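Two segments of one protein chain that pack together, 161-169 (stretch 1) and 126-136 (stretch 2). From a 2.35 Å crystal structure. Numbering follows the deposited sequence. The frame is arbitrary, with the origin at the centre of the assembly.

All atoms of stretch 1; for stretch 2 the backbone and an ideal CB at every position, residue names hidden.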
# COMPACT_ATOMS: atom_id res chain seq x y z
N GLY A 161 -13.65 -21.76 21.96
CA GLY A 161 -12.21 -21.90 21.95
C GLY A 161 -11.62 -21.66 20.58
O GLY A 161 -10.43 -21.43 20.44
N TYR A 162 -12.48 -21.70 19.55
CA TYR A 162 -12.06 -21.48 18.16
C TYR A 162 -12.32 -20.06 17.66
O TYR A 162 -12.08 -19.76 16.50
CB TYR A 162 -12.79 -22.43 17.22
CG TYR A 162 -12.23 -23.82 17.15
CD1 TYR A 162 -12.77 -24.74 16.25
CD2 TYR A 162 -11.15 -24.22 17.95
CE1 TYR A 162 -12.27 -26.03 16.15
CE2 TYR A 162 -10.63 -25.51 17.85
CZ TYR A 162 -11.20 -26.41 16.95
OH TYR A 162 -10.69 -27.66 16.79
N ILE A 163 -12.85 -19.20 18.53
CA ILE A 163 -13.12 -17.83 18.14
C ILE A 163 -12.26 -16.94 19.00
O ILE A 163 -12.59 -16.67 20.15
CB ILE A 163 -14.61 -17.48 18.34
CG1 ILE A 163 -15.47 -18.41 17.49
CG2 ILE A 163 -14.88 -16.03 17.95
CD1 ILE A 163 -16.96 -18.18 17.65
N LEU A 164 -11.15 -16.48 18.44
CA LEU A 164 -10.23 -15.63 19.19
C LEU A 164 -10.31 -14.19 18.69
O LEU A 164 -10.14 -13.93 17.50
CB LEU A 164 -8.81 -16.19 19.06
CG LEU A 164 -8.68 -17.71 19.28
CD1 LEU A 164 -7.24 -18.12 19.16
CD2 LEU A 164 -9.22 -18.09 20.66
N ARG A 165 -10.58 -13.27 19.60
CA ARG A 165 -10.71 -11.86 19.25
C ARG A 165 -9.50 -11.04 19.68
O ARG A 165 -8.97 -11.22 20.77
CB ARG A 165 -11.95 -11.28 19.92
CG ARG A 165 -13.26 -11.90 19.49
CD ARG A 165 -14.36 -11.41 20.40
NE ARG A 165 -15.70 -11.85 20.01
CZ ARG A 165 -16.42 -11.29 19.05
NH1 ARG A 165 -15.93 -10.26 18.36
NH2 ARG A 165 -17.63 -11.75 18.79
N GLY A 166 -9.07 -10.14 18.80
CA GLY A 166 -7.92 -9.31 19.09
C GLY A 166 -7.61 -8.35 17.95
O GLY A 166 -8.34 -8.28 16.96
N GLU A 167 -6.52 -7.60 18.10
CA GLU A 167 -6.11 -6.65 17.08
C GLU A 167 -5.64 -7.35 15.81
O GLU A 167 -4.98 -8.39 15.85
CB GLU A 167 -4.98 -5.78 17.62
CG GLU A 167 -5.37 -5.00 18.86
CD GLU A 167 -6.54 -4.07 18.60
OE1 GLU A 167 -7.35 -3.86 19.54
OE2 GLU A 167 -6.65 -3.55 17.47
N GLY A 168 -5.98 -6.76 14.67
CA GLY A 168 -5.60 -7.34 13.40
C GLY A 168 -4.14 -7.17 13.04
O GLY A 168 -3.83 -6.60 12.02
N THR A 169 -3.24 -7.67 13.88
CA THR A 169 -1.81 -7.56 13.61
C THR A 169 -1.17 -8.92 13.37
O THR A 169 -1.76 -9.97 13.62
CB THR A 169 -1.05 -6.89 14.78
OG1 THR A 169 -1.12 -7.73 15.95
CG2 THR A 169 -1.62 -5.51 15.09
N UNK A 126 -13.82 -29.68 9.14
CA UNK A 126 -14.86 -29.64 10.16
C UNK A 126 -14.41 -28.88 11.39
O UNK A 126 -15.24 -28.47 12.19
CB UNK A 126 -15.28 -31.06 10.55
N UNK A 127 -13.10 -28.75 11.60
CA UNK A 127 -12.62 -28.00 12.75
C UNK A 127 -12.01 -26.73 12.17
O UNK A 127 -10.84 -26.69 11.80
CB UNK A 127 -11.62 -28.80 13.59
N UNK A 128 -12.85 -25.71 12.06
CA UNK A 128 -12.44 -24.44 11.49
C UNK A 128 -12.48 -23.34 12.54
O UNK A 128 -13.50 -23.10 13.17
CB UNK A 128 -13.33 -24.07 10.30
N UNK A 129 -11.36 -22.67 12.71
CA UNK A 129 -11.27 -21.60 13.68
C UNK A 129 -11.20 -20.26 12.97
O UNK A 129 -10.99 -20.19 11.74
CB UNK A 129 -10.05 -21.79 14.59
N UNK A 130 -11.36 -19.18 13.73
CA UNK A 130 -11.30 -17.84 13.16
C UNK A 130 -10.59 -16.84 14.08
O UNK A 130 -10.79 -16.82 15.30
CB UNK A 130 -12.72 -17.35 12.85
N UNK A 131 -9.74 -16.02 13.48
CA UNK A 131 -9.03 -14.98 14.19
C UNK A 131 -9.86 -13.72 13.92
O UNK A 131 -9.79 -13.13 12.84
CB UNK A 131 -7.57 -14.85 13.74
N UNK A 132 -10.66 -13.34 14.90
CA UNK A 132 -11.56 -12.20 14.76
C UNK A 132 -11.12 -10.96 15.53
O UNK A 132 -10.09 -10.94 16.20
CB UNK A 132 -12.96 -12.60 15.22
N UNK A 133 -11.95 -9.92 15.44
CA UNK A 133 -11.67 -8.64 16.09
C UNK A 133 -12.57 -8.40 17.30
O UNK A 133 -13.51 -9.16 17.54
CB UNK A 133 -11.84 -7.50 15.09
N UNK A 134 -12.31 -7.33 18.07
CA UNK A 134 -13.12 -7.01 19.25
C UNK A 134 -14.59 -6.80 18.90
O UNK A 134 -14.93 -6.53 17.75
CB UNK A 134 -12.57 -5.76 19.94
N UNK A 135 -15.45 -6.91 19.91
CA UNK A 135 -16.90 -6.77 19.73
C UNK A 135 -17.38 -5.38 19.32
O UNK A 135 -18.47 -5.24 18.76
CB UNK A 135 -17.60 -7.16 21.03
N UNK A 136 -16.57 -4.36 19.59
CA UNK A 136 -16.96 -3.01 19.23
C UNK A 136 -16.64 -2.66 17.78
O UNK A 136 -16.78 -1.51 17.37
CB UNK A 136 -16.27 -2.01 20.16

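Strand 128-132 runs parallel to strand 163-165, and the backbone ladder is settled before any side chain is considered. The amide N of position 130 donates to Tyr162 O (2.9 Å), Leu164 N donates to the O of 130 (3.2 Å), the N of 132 donates to Leu164 O (2.7 Å), and Gly166 N donates to the O of 132 (2.9 Å).

At 126 the CB points away and meets nothing of stretch 1, so almost any residue would do; it is Arg126. At 127 the CB points sideways, 3.5 Å from Tyr162 OH, at the end of the phenol. A long side chain with an aliphatic stem, such as lysine, arginine or glutamine, could run past the hydroxyl. The residue is Arg127: its CD lies 3.5 Å from Tyr162 OH, which sits at the edge of the guanidinium, near its plane.

Position 128 again points away, and its extended backbone accepts many side chains, beta-branched ones among them. Ile128 is found, and its main part in the contact is its backbone O, 3.6 Å from Tyr162 CD1.

At 129 the ideal CB lies 3.4 Å from Tyr162 O, and the tyrosine side chain is close by. Little volume is left in this direction, which favours a small residue such as alanine, glycine or serine. Ala129 fits, its CB 3.9 Å from Tyr162 CB.

Position 130 pairs with Ile163, and both CBs point to the same face of the sheet. An apolar neighbour suits valine, isoleucine or leucine, and the strand backbone welcomes branching at CB. The residue is Ile130 with a t chi1; its CG2 packs 4.0 Å from Ile163 CG1.

The next CB, at 131, joins Leu164 on the other face, 4.6 Å from Leu164 O. A leucine, isoleucine or methionine could reach the neighbouring side chain. Leu131 does so at its tip, CD2 lying 4.4 Å from Leu164 CD1.

At 132 the CB returns to the face of Ile163 and Arg165, 4.3 Å from Arg165 CG and 4.8 Å from Ile163 CG2. A small side chain sits comfortably beside them, and Ala132 is present. Its O also receives a CA-H contact from Arg165 CA (3.2 Å).

Position 133 has its CB 4.0 Å from Gly166 O. Further along, Gly168 has no side chain to point toward stretch 2, which leaves room for a broad, flat side chain, though smaller ones would also fit. Trp133 brings NE1 to 3.6 Å from Gly168 CA, where a CB on 168 would clash with NE1; that nitrogen finds no partner in the model. Arg165 NH1 donates to Trp133 O (2.8 Å).

The CB of 134 points away with nothing of stretch 1 near it, so many residues would suit, and phi of -58° also allows proline. Pro134 places CD 3.5 Å from Gly166 O.

At 135 the ideal CB points sideways and lies 4.4 Å from Arg165 NH1; an acidic side chain or one with an aliphatic stem would suit. Glu135 lays CG over one guanidinium face; its OE2, 4.3 Å from Arg165 NE, contributes charge alone. At 136 the CB points sideways with nothing of stretch 1 within reach, so most residues would do; Asp136 is found and makes no contact.

Stretch 2 126-136: RRIAILAWPED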
# COMPACT_ATOMS: atom_id res chain seq x y z
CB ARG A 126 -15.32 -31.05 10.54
CG ARG A 126 -15.94 -31.83 9.40
CD ARG A 126 -16.64 -33.08 9.90
NE ARG A 126 -18.03 -32.84 10.29
CZ ARG A 126 -18.53 -33.05 11.51
NH1 ARG A 126 -17.75 -33.52 12.48
NH2 ARG A 126 -19.81 -32.80 11.76
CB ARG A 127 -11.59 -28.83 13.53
CG ARG A 127 -12.16 -30.13 14.12
CD ARG A 127 -11.30 -30.75 15.22
NE ARG A 127 -9.96 -31.13 14.78
CZ ARG A 127 -9.69 -32.13 13.94
NH1 ARG A 127 -10.67 -32.86 13.44
NH2 ARG A 127 -8.44 -32.38 13.59
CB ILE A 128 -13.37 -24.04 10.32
CG1 ILE A 128 -13.52 -25.22 9.36
CG2 ILE A 128 -12.82 -22.80 9.61
CD1 ILE A 128 -14.62 -25.06 8.33
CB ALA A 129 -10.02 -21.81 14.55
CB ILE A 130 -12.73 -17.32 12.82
CG1 ILE A 130 -12.64 -15.96 12.13
CG2 ILE A 130 -13.59 -17.27 14.09
CD1 ILE A 130 -13.99 -15.44 11.67
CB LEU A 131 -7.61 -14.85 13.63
CG LEU A 131 -6.84 -16.18 13.64
CD1 LEU A 131 -5.38 -15.93 13.27
CD2 LEU A 131 -6.94 -16.83 15.01
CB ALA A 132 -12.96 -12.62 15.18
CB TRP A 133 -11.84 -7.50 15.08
CG TRP A 133 -10.90 -7.55 13.93
CD1 TRP A 133 -9.72 -8.23 13.86
CD2 TRP A 133 -11.03 -6.86 12.68
NE1 TRP A 133 -9.10 -8.00 12.66
CE2 TRP A 133 -9.88 -7.17 11.91
CE3 TRP A 133 -12.00 -6.01 12.14
CZ2 TRP A 133 -9.68 -6.65 10.62
CZ3 TRP A 133 -11.80 -5.49 10.85
CH2 TRP A 133 -10.65 -5.82 10.11
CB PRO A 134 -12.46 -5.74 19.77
CG PRO A 134 -11.03 -5.92 19.39
CD PRO A 134 -11.15 -6.43 17.98
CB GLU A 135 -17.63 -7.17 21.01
CG GLU A 135 -17.15 -8.47 21.62
CD GLU A 135 -18.03 -8.92 22.77
OE1 GLU A 135 -18.31 -8.09 23.67
OE2 GLU A 135 -18.43 -10.10 22.78
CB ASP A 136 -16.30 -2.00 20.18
CG ASP A 136 -14.79 -2.04 20.13
OD1 ASP A 136 -14.15 -1.39 20.98
OD2 ASP A 136 -14.24 -2.73 19.23
O HOH W 1 -16.12 -8.00 16.08
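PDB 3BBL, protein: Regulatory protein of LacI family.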